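Local coordinates for protein alpha-1,4-endofucoidanase (Mariniflexile fucanivorans, PDB 6DLH) that hydrolyses alpha-1,4 linkages within fucoidan chains, as an endo-acting, retaining enzyme of glycoside hydrolase family 107, at residues Q71-D79 with P421-I429; D244-A255 with T282-Y290. All blocks are in the same frame, centred on the assembly; numbering follows the deposited sequence.

Interaction 1 (Q71-D79 with P421-I429). With CA (calcium ion), chain H.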
loop_
_atom_site.group_PDB
_atom_site.type_symbol
_atom_site.label_atom_id
_atom_site.label_comp_id
_atom_site.label_asym_id
_atom_site.label_seq_id
_atom_site.Cartn_x
_atom_site.Cartn_y
_atom_site.Cartn_z
ATOM N N GLN A 71 -3.507 8.567 12.906
ATOM C CA GLN A 71 -4.792 8.211 13.482
ATOM C C GLN A 71 -4.637 7.236 14.651
ATOM O O GLN A 71 -5.446 7.274 15.574
ATOM C CB GLN A 71 -5.730 7.648 12.414
ATOM C CG GLN A 71 -7.174 7.496 12.873
ATOM C CD GLN A 71 -7.983 6.671 11.901
ATOM O OE1 GLN A 71 -7.467 5.758 11.259
ATOM N NE2 GLN A 71 -9.267 6.982 11.792
ATOM N N ILE A 72 -3.612 6.373 14.626
ATOM C CA ILE A 72 -3.528 5.314 15.624
ATOM C C ILE A 72 -2.446 5.619 16.661
ATOM O O ILE A 72 -1.998 4.716 17.377
ATOM C CB ILE A 72 -3.367 3.921 14.973
ATOM C CG1 ILE A 72 -2.042 3.777 14.212
ATOM C CG2 ILE A 72 -4.576 3.582 14.101
ATOM C CD1 ILE A 72 -1.554 2.351 14.107
ATOM N N LYS A 73 -2.063 6.902 16.767
ATOM C CA LYS A 73 -1.010 7.341 17.672
ATOM C C LYS A 73 -1.294 6.874 19.096
ATOM O O LYS A 73 -0.372 6.505 19.814
ATOM C CB LYS A 73 -0.895 8.869 17.685
ATOM C CG LYS A 73 0.172 9.464 16.776
ATOM C CD LYS A 73 0.132 10.985 16.740
ATOM C CE LYS A 73 0.841 11.624 17.914
ATOM N NZ LYS A 73 2.316 11.579 17.746
ATOM N N ASP A 74 -2.572 6.884 19.484
ATOM C CA ASP A 74 -2.982 6.620 20.856
ATOM C C ASP A 74 -3.071 5.117 21.146
ATOM O O ASP A 74 -3.327 4.728 22.283
ATOM C CB ASP A 74 -4.278 7.367 21.187
ATOM C CG ASP A 74 -4.511 7.555 22.675
ATOM O OD1 ASP A 74 -3.522 7.604 23.423
ATOM O OD2 ASP A 74 -5.683 7.639 23.076
ATOM N N ILE A 75 -2.833 4.268 20.135
ATOM C CA ILE A 75 -2.867 2.824 20.333
ATOM C C ILE A 75 -1.470 2.312 20.680
ATOM O O ILE A 75 -0.614 2.187 19.812
ATOM C CB ILE A 75 -3.470 2.095 19.116
ATOM C CG1 ILE A 75 -4.816 2.706 18.704
ATOM C CG2 ILE A 75 -3.595 0.614 19.434
ATOM C CD1 ILE A 75 -5.423 2.111 17.444
ATOM N N ARG A 76 -1.255 1.978 21.954
ATOM C CA ARG A 76 0.099 1.785 22.444
ATOM C C ARG A 76 0.491 0.308 22.497
ATOM O O ARG A 76 1.684 0.025 22.602
ATOM C CB ARG A 76 0.274 2.482 23.799
ATOM C CG ARG A 76 -0.038 3.973 23.757
ATOM C CD ARG A 76 1.159 4.734 23.226
ATOM N NE ARG A 76 1.261 4.866 21.787
ATOM C CZ ARG A 76 2.400 4.993 21.107
ATOM N NH1 ARG A 76 3.563 4.722 21.672
ATOM N NH2 ARG A 76 2.366 5.374 19.845
ATOM N N THR A 77 -0.496 -0.613 22.434
ATOM C CA THR A 77 -0.226 -2.032 22.648
ATOM C C THR A 77 -0.186 -2.817 21.343
ATOM O O THR A 77 0.181 -3.994 21.348
ATOM C CB THR A 77 -1.188 -2.706 23.640
ATOM O OG1 THR A 77 -2.532 -2.610 23.161
ATOM C CG2 THR A 77 -1.075 -2.138 25.039
ATOM N N VAL A 78 -0.555 -2.171 20.233
ATOM C CA VAL A 78 -0.487 -2.815 18.931
ATOM C C VAL A 78 0.977 -3.104 18.582
ATOM O O VAL A 78 1.871 -2.350 18.952
ATOM C CB VAL A 78 -1.194 -1.972 17.853
ATOM C CG1 VAL A 78 -0.604 -0.564 17.733
ATOM C CG2 VAL A 78 -1.207 -2.678 16.510
ATOM N N ASP A 79 1.208 -4.199 17.848
ATOM C CA ASP A 79 2.541 -4.753 17.679
ATOM C C ASP A 79 2.974 -4.683 16.215
ATOM O O ASP A 79 4.151 -4.480 15.930
ATOM C CB ASP A 79 2.615 -6.165 18.264
ATOM C CG ASP A 79 2.353 -6.193 19.762
ATOM O OD1 ASP A 79 3.162 -5.608 20.515
ATOM O OD2 ASP A 79 1.329 -6.783 20.175
ATOM N N PRO A 421 6.399 -1.791 34.781
ATOM C CA PRO A 421 6.057 -0.980 33.609
ATOM C C PRO A 421 6.000 -1.741 32.287
ATOM O O PRO A 421 6.761 -2.680 32.064
ATOM C CB PRO A 421 7.190 0.054 33.540
ATOM C CG PRO A 421 7.684 0.162 34.965
ATOM C CD PRO A 421 7.544 -1.239 35.527
ATOM N N ASN A 422 5.101 -1.293 31.400
ATOM C CA ASN A 422 5.064 -1.785 30.033
ATOM C C ASN A 422 5.595 -0.702 29.095
ATOM O O ASN A 422 5.250 0.468 29.241
ATOM C CB ASN A 422 3.652 -2.198 29.608
ATOM C CG ASN A 422 3.023 -3.270 30.475
ATOM O OD1 ASN A 422 1.811 -3.456 30.435
ATOM N ND2 ASN A 422 3.821 -3.978 31.258
ATOM N N TRP A 423 6.439 -1.117 28.143
ATOM C CA TRP A 423 6.851 -0.276 27.030
ATOM C C TRP A 423 5.881 -0.446 25.861
ATOM O O TRP A 423 5.255 -1.493 25.707
ATOM C CB TRP A 423 8.290 -0.609 26.615
ATOM C CG TRP A 423 9.337 -0.108 27.562
ATOM C CD1 TRP A 423 9.776 -0.715 28.705
ATOM C CD2 TRP A 423 10.094 1.111 27.441
ATOM N NE1 TRP A 423 10.747 0.045 29.308
ATOM C CE2 TRP A 423 10.965 1.170 28.554
ATOM C CE3 TRP A 423 10.122 2.156 26.509
ATOM C CZ2 TRP A 423 11.846 2.232 28.751
ATOM C CZ3 TRP A 423 10.989 3.208 26.705
ATOM C CH2 TRP A 423 11.842 3.241 27.811
ATOM N N SER A 424 5.789 0.582 25.014
ATOM C CA SER A 424 4.807 0.601 23.943
ATOM C C SER A 424 5.234 -0.305 22.789
ATOM O O SER A 424 6.426 -0.497 22.548
ATOM C CB SER A 424 4.551 2.012 23.482
ATOM O OG SER A 424 5.712 2.583 22.898
ATOM N N ARG A 425 4.236 -0.870 22.099
ATOM C CA ARG A 425 4.392 -1.547 20.815
ATOM C C ARG A 425 5.537 -2.559 20.855
ATOM O O ARG A 425 5.625 -3.337 21.799
ATOM C CB ARG A 425 4.490 -0.521 19.682
ATOM C CG ARG A 425 3.372 0.508 19.718
ATOM C CD ARG A 425 3.337 1.362 18.473
ATOM N NE ARG A 425 2.079 2.088 18.387
ATOM C CZ ARG A 425 1.767 2.965 17.437
ATOM N NH1 ARG A 425 0.570 3.529 17.421
ATOM N NH2 ARG A 425 2.651 3.296 16.516
ATOM N N GLN A 426 6.393 -2.542 19.822
ATOM C CA GLN A 426 7.493 -3.491 19.685
ATOM C C GLN A 426 8.860 -2.816 19.860
ATOM O O GLN A 426 9.791 -3.457 20.341
ATOM C CB GLN A 426 7.418 -4.235 18.351
ATOM C CG GLN A 426 6.332 -5.302 18.308
ATOM C CD GLN A 426 6.642 -6.470 19.207
ATOM O OE1 GLN A 426 7.632 -7.173 19.017
ATOM N NE2 GLN A 426 5.783 -6.699 20.191
ATOM N N TYR A 427 8.990 -1.536 19.480
ATOM C CA TYR A 427 10.280 -0.866 19.596
ATOM C C TYR A 427 10.131 0.555 20.129
ATOM O O TYR A 427 9.071 1.162 19.994
ATOM C CB TYR A 427 10.939 -0.707 18.227
ATOM C CG TYR A 427 11.030 -1.937 17.359
ATOM C CD1 TYR A 427 11.792 -3.039 17.730
ATOM C CD2 TYR A 427 10.408 -1.963 16.117
ATOM C CE1 TYR A 427 11.904 -4.149 16.900
ATOM C CE2 TYR A 427 10.509 -3.062 15.280
ATOM C CZ TYR A 427 11.263 -4.156 15.671
ATOM O OH TYR A 427 11.351 -5.231 14.832
ATOM N N THR A 428 11.228 1.088 20.690
ATOM C CA THR A 428 11.358 2.514 20.960
ATOM C C THR A 428 12.483 3.063 20.085
ATOM O O THR A 428 13.650 2.752 20.308
ATOM C CB THR A 428 11.573 2.795 22.456
ATOM O OG1 THR A 428 10.420 2.366 23.180
ATOM C CG2 THR A 428 11.832 4.257 22.767
ATOM N N ILE A 429 12.110 3.865 19.080
ATOM C CA ILE A 429 13.040 4.392 18.092
ATOM C C ILE A 429 13.474 5.795 18.516
ATOM O O ILE A 429 12.640 6.648 18.826
ATOM C CB ILE A 429 12.406 4.379 16.683
ATOM C CG1 ILE A 429 11.934 2.978 16.266
ATOM C CG2 ILE A 429 13.328 5.011 15.647
ATOM C CD1 ILE A 429 13.024 1.929 16.123
HETATM CA CA CA H . 1.592 -5.696 22.284
HETATM O O HOH W 1 3.171 -4.098 23.014
HETATM O O HOH W 2 -0.408 -7.046 22.669
HETATM O O HOH W 3 0.745 -5.325 24.713
HETATM O O HOH W 4 2.699 -7.566 23.013
#

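Interaction 2 (D244-A255 with T282-Y290)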
loop_
_atom_site.group_PDB
_atom_site.type_symbol
_atom_site.label_atom_id
_atom_site.label_comp_id
_atom_site.label_asym_id
_atom_site.label_seq_id
_atom_site.Cartn_x
_atom_site.Cartn_y
_atom_site.Cartn_z
ATOM N N ASP A 244 7.522 -35.087 4.420
ATOM C CA ASP A 244 8.592 -35.351 3.475
ATOM C C ASP A 244 8.887 -34.077 2.688
ATOM O O ASP A 244 8.053 -33.609 1.916
ATOM C CB ASP A 244 8.239 -36.528 2.559
ATOM C CG ASP A 244 9.421 -37.091 1.784
ATOM O OD1 ASP A 244 10.485 -36.429 1.760
ATOM O OD2 ASP A 244 9.267 -38.193 1.207
ATOM N N VAL A 245 10.104 -33.553 2.873
ATOM C CA VAL A 245 10.554 -32.315 2.257
ATOM C C VAL A 245 10.341 -32.368 0.745
ATOM O O VAL A 245 10.124 -31.335 0.113
ATOM C CB VAL A 245 12.016 -32.003 2.636
ATOM C CG1 VAL A 245 12.991 -33.050 2.113
ATOM C CG2 VAL A 245 12.433 -30.604 2.206
ATOM N N ASN A 246 10.379 -33.582 0.180
ATOM C CA ASN A 246 10.230 -33.790 -1.251
ATOM C C ASN A 246 8.782 -33.557 -1.680
ATOM O O ASN A 246 8.499 -33.420 -2.870
ATOM C CB ASN A 246 10.738 -35.172 -1.671
ATOM C CG ASN A 246 12.239 -35.312 -1.515
ATOM O OD1 ASN A 246 13.000 -34.892 -2.385
ATOM N ND2 ASN A 246 12.670 -35.891 -0.407
ATOM N N ASP A 247 7.865 -33.510 -0.705
ATOM C CA ASP A 247 6.462 -33.259 -1.005
ATOM C C ASP A 247 6.157 -31.761 -0.976
ATOM O O ASP A 247 5.142 -31.332 -1.523
ATOM C CB ASP A 247 5.535 -34.066 -0.092
ATOM C CG ASP A 247 5.675 -35.569 -0.267
ATOM O OD1 ASP A 247 5.976 -36.008 -1.396
ATOM O OD2 ASP A 247 5.484 -36.289 0.727
ATOM N N GLN A 248 7.047 -30.977 -0.350
ATOM C CA GLN A 248 6.793 -29.567 -0.087
ATOM C C GLN A 248 7.931 -28.710 -0.641
ATOM O O GLN A 248 8.585 -27.988 0.111
ATOM C CB GLN A 248 6.656 -29.335 1.419
ATOM C CG GLN A 248 5.673 -30.271 2.109
ATOM C CD GLN A 248 5.581 -30.012 3.592
ATOM O OE1 GLN A 248 6.338 -29.227 4.159
ATOM N NE2 GLN A 248 4.639 -30.679 4.237
ATOM N N ARG A 249 8.159 -28.786 -1.960
ATOM C CA ARG A 249 9.322 -28.142 -2.553
ATOM C C ARG A 249 9.017 -26.672 -2.822
ATOM O O ARG A 249 9.867 -25.813 -2.589
ATOM C CB ARG A 249 9.796 -28.870 -3.817
ATOM C CG ARG A 249 10.579 -30.150 -3.553
ATOM C CD ARG A 249 11.909 -29.915 -2.861
ATOM N NE ARG A 249 12.651 -31.148 -2.630
ATOM C CZ ARG A 249 13.731 -31.249 -1.859
ATOM N NH1 ARG A 249 14.330 -32.419 -1.706
ATOM N NH2 ARG A 249 14.211 -30.184 -1.242
ATOM N N ILE A 250 7.798 -26.406 -3.314
ATOM C CA ILE A 250 7.322 -25.051 -3.532
ATOM C C ILE A 250 7.260 -24.314 -2.194
ATOM O O ILE A 250 7.694 -23.169 -2.103
ATOM C CB ILE A 250 5.972 -25.043 -4.274
ATOM C CG1 ILE A 250 5.999 -25.966 -5.498
ATOM C CG2 ILE A 250 5.576 -23.619 -4.635
ATOM C CD1 ILE A 250 4.702 -26.026 -6.275
ATOM N N TYR A 251 6.744 -24.990 -1.156
ATOM C CA TYR A 251 6.699 -24.420 0.181
ATOM C C TYR A 251 8.100 -23.987 0.597
ATOM O O TYR A 251 8.270 -22.917 1.182
ATOM C CB TYR A 251 6.027 -25.376 1.172
ATOM C CG TYR A 251 4.548 -25.555 0.936
ATOM C CD1 TYR A 251 3.619 -24.645 1.431
ATOM C CD2 TYR A 251 4.073 -26.623 0.195
ATOM C CE1 TYR A 251 2.260 -24.803 1.202
ATOM C CE2 TYR A 251 2.718 -26.792 -0.047
ATOM C CZ TYR A 251 1.809 -25.883 0.463
ATOM O OH TYR A 251 0.476 -26.054 0.210
ATOM N N GLN A 252 9.088 -24.821 0.250
ATOM C CA GLN A 252 10.490 -24.590 0.564
ATOM C C GLN A 252 11.020 -23.396 -0.226
ATOM O O GLN A 252 11.705 -22.539 0.328
ATOM C CB GLN A 252 11.323 -25.830 0.235
ATOM C CG GLN A 252 12.747 -25.753 0.770
ATOM C CD GLN A 252 13.531 -27.022 0.538
ATOM O OE1 GLN A 252 13.312 -27.732 -0.445
ATOM N NE2 GLN A 252 14.455 -27.308 1.445
ATOM N N ALA A 253 10.692 -23.354 -1.522
ATOM C CA ALA A 253 11.198 -22.318 -2.405
ATOM C C ALA A 253 10.828 -20.947 -1.842
ATOM O O ALA A 253 11.676 -20.057 -1.755
ATOM C CB ALA A 253 10.668 -22.520 -3.807
ATOM N N PHE A 254 9.565 -20.819 -1.418
ATOM C CA PHE A 254 9.013 -19.566 -0.933
ATOM C C PHE A 254 9.656 -19.191 0.400
ATOM O O PHE A 254 10.115 -18.060 0.565
ATOM C CB PHE A 254 7.487 -19.653 -0.890
ATOM C CG PHE A 254 6.802 -19.395 -2.205
ATOM C CD1 PHE A 254 7.109 -20.144 -3.334
ATOM C CD2 PHE A 254 5.825 -18.416 -2.314
ATOM C CE1 PHE A 254 6.467 -19.909 -4.543
ATOM C CE2 PHE A 254 5.189 -18.175 -3.525
ATOM C CZ PHE A 254 5.511 -18.921 -4.639
ATOM N N ALA A 255 9.719 -20.150 1.333
ATOM C CA ALA A 255 10.267 -19.867 2.651
ATOM C C ALA A 255 11.736 -19.455 2.556
ATOM O O ALA A 255 12.141 -18.474 3.175
ATOM C CB ALA A 255 10.072 -21.044 3.570
ATOM N N THR A 282 -5.236 -25.960 10.077
ATOM C CA THR A 282 -4.576 -26.912 9.196
ATOM C C THR A 282 -3.124 -27.089 9.654
ATOM O O THR A 282 -2.460 -26.123 10.025
ATOM C CB THR A 282 -4.706 -26.468 7.732
ATOM O OG1 THR A 282 -6.082 -26.602 7.378
ATOM C CG2 THR A 282 -3.873 -27.292 6.774
ATOM N N SER A 283 -2.655 -28.342 9.652
ATOM C CA SER A 283 -1.362 -28.709 10.207
ATOM C C SER A 283 -0.221 -27.939 9.539
ATOM O O SER A 283 -0.278 -27.618 8.354
ATOM C CB SER A 283 -1.146 -30.195 10.102
ATOM O OG SER A 283 -0.178 -30.614 11.050
ATOM N N ALA A 284 0.822 -27.656 10.321
ATOM C CA ALA A 284 1.993 -26.945 9.836
ATOM C C ALA A 284 2.708 -27.764 8.758
ATOM O O ALA A 284 2.903 -28.971 8.911
ATOM C CB ALA A 284 2.917 -26.662 10.995
ATOM N N THR A 285 3.095 -27.090 7.665
ATOM C CA THR A 285 4.098 -27.637 6.770
ATOM C C THR A 285 5.454 -27.503 7.456
ATOM O O THR A 285 5.535 -27.027 8.587
ATOM C CB THR A 285 4.107 -26.940 5.405
ATOM O OG1 THR A 285 4.526 -25.589 5.598
ATOM C CG2 THR A 285 2.780 -27.010 4.685
ATOM N N LEU A 286 6.518 -27.922 6.761
ATOM C CA LEU A 286 7.862 -27.811 7.305
ATOM C C LEU A 286 8.317 -26.350 7.280
ATOM O O LEU A 286 9.385 -26.027 7.794
ATOM C CB LEU A 286 8.806 -28.710 6.497
ATOM C CG LEU A 286 8.623 -30.219 6.689
ATOM C CD1 LEU A 286 9.177 -30.988 5.501
ATOM C CD2 LEU A 286 9.257 -30.701 7.987
ATOM N N PHE A 287 7.490 -25.465 6.707
ATOM C CA PHE A 287 7.938 -24.110 6.415
ATOM C C PHE A 287 7.045 -23.057 7.075
ATOM O O PHE A 287 7.268 -21.864 6.887
ATOM C CB PHE A 287 8.162 -23.935 4.907
ATOM C CG PHE A 287 9.138 -24.932 4.334
ATOM C CD1 PHE A 287 10.501 -24.811 4.576
ATOM C CD2 PHE A 287 8.694 -26.020 3.597
ATOM C CE1 PHE A 287 11.396 -25.745 4.075
ATOM C CE2 PHE A 287 9.588 -26.957 3.102
ATOM C CZ PHE A 287 10.938 -26.819 3.342
ATOM N N ASP A 288 6.066 -23.507 7.874
ATOM C CA ASP A 288 5.196 -22.628 8.641
ATOM C C ASP A 288 5.837 -22.310 9.990
ATOM O O ASP A 288 6.135 -23.214 10.766
ATOM C CB ASP A 288 3.823 -23.269 8.857
ATOM C CG ASP A 288 2.903 -23.185 7.654
ATOM O OD1 ASP A 288 2.463 -22.054 7.324
ATOM O OD2 ASP A 288 2.622 -24.248 7.064
ATOM N N ASP A 289 6.033 -21.016 10.267
ATOM C CA ASP A 289 6.464 -20.566 11.580
ATOM C C ASP A 289 5.232 -20.229 12.415
ATOM O O ASP A 289 5.287 -20.273 13.640
ATOM C CB ASP A 289 7.404 -19.358 11.492
ATOM C CG ASP A 289 8.723 -19.662 10.803
ATOM O OD1 ASP A 289 9.572 -20.321 11.435
ATOM O OD2 ASP A 289 8.886 -19.243 9.647
ATOM N N TYR A 290 4.137 -19.865 11.735
ATOM C CA TYR A 290 2.867 -19.604 12.397
ATOM C C TYR A 290 1.713 -20.036 11.501
ATOM O O TYR A 290 1.892 -20.237 10.299
ATOM C CB TYR A 290 2.749 -18.135 12.826
ATOM C CG TYR A 290 2.654 -17.105 11.727
ATOM C CD1 TYR A 290 3.734 -16.825 10.897
ATOM C CD2 TYR A 290 1.496 -16.367 11.548
ATOM C CE1 TYR A 290 3.659 -15.863 9.900
ATOM C CE2 TYR A 290 1.403 -15.395 10.561
ATOM C CZ TYR A 290 2.488 -15.138 9.740
ATOM O OH TYR A 290 2.390 -14.183 8.771
#

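Interaction 1 (Q71-D79 with P421-I429)
Arg425 reaches into the 71-79 loop and spends most of its guanidinium on backbone oxygens. Among the hydrogen bonds, its NE and NH1 grip Ile75 O side-on, NE at 3.0 Å. Ile75 O lies in the guanidinium plane; NE meets it nearly along the C=O axis, while NH1 is tilted from the carbonyl plane. The third nitrogen, NH2, donates to Ala140 O. On the backbone, Arg425 N donates to Arg76 O at 2.8 Å, and Arg425 CA makes a CA-H...O contact of 3.2 Å with Val78 O.

The guanidinium of Arg76 stacks on one face of that of Arg425, centres 4.2 Å apart and planes 26° apart, with Arg76 NH2 over the middle. Bends at chi2 (-82°) and chi3 (87°) fold Arg76 back over its partner; its NH2 donates to Lys73 O, which NE also meets weakly, and NH1 donates to Val447 O, despite the like charges. Replacing Arg425 by a leucine would probably leave Ile75 O and Ala140 O without these donors and Arg76 without the flat group it rests on.

Metal binding completes the contact. Asp79 chelates the calcium ion through OD1 and OD2, each at 2.4 Å; Thr77 O and four waters fill the other positions. Gln426 NE2 donates to Asp79 OD1 at 2.9 Å from above the carboxylate plane, Leu46 N binds OD2, and Arg425 O takes a bond from one calcium-bound water. This is a seven-coordinate calcium site whose second shell is supplied in part by 421-429, joining the catalytic domain to a probable Ig-like domain.

Interaction 2 (D244-A255 with T282-Y290)
The ring of Phe287 lies flat on the first turn of helix 249-259, with Gln252 CA 3.5 Å from its centroid in a CH-pi contact over one face. The opposite face is taken by CB of the preceding Leu286, offset toward the rim, and Val245 CG2 stands at the edge, 4.2 Å from CZ. Tyr251 receives Thr285 CG2 over one face of its own ring, while its hydroxyl is held by Asn271. Phe287 comes from a type I beta turn, Thr285 to Asp288, which begins with an ST turn, Thr285 OG1 accepting from Phe287 N; Asp288 OD2 takes both the N and OG1 of Thr285.

Around the Phe287 ring the packing is close: CB and CG of Gln252 each approach CZ to 3.3 Å, the methylenes running out past the ring because CG sits opposite the backbone N (chi1 -170°). Ala255 CB meets Phe287 CB at 3.7 Å, and the side chain of Phe269, on strand 266-269, also touches that of Phe287. Leu286 lays CD1 3.8 Å from Val245 CA. The turn is thus seated against the helix that leads into strand 266-269 of the parallel sheet.

One hydrogen bond fixes the two segments. From the N-cap position Gln248 sends an extended side chain across, and its OE1 accepts Leu286 N on an in-plane lone pair at 2.9 Å, almost straight at 172°.

How the interactions relate
Interaction 2 is nested along the chain inside the loop closed by interaction 1; their centres are 33 Å apart and their nearest atoms about 12 Å, so they do not touch. Both border the same parallel sheet of the catalytic domain: the 71-79 loop runs into strand 80-84, near its middle, whereas helix 249-259 and the turn of 282-290 flank strand 266-269 at one end. Interaction 2 is local, bridging only 26 intervening residues within that domain. Interaction 1 spans 341 and brings in part of a putative Ig-like domain. One contact therefore shapes the catalytic domain internally, and the other probably helps set where the next domain sits on it.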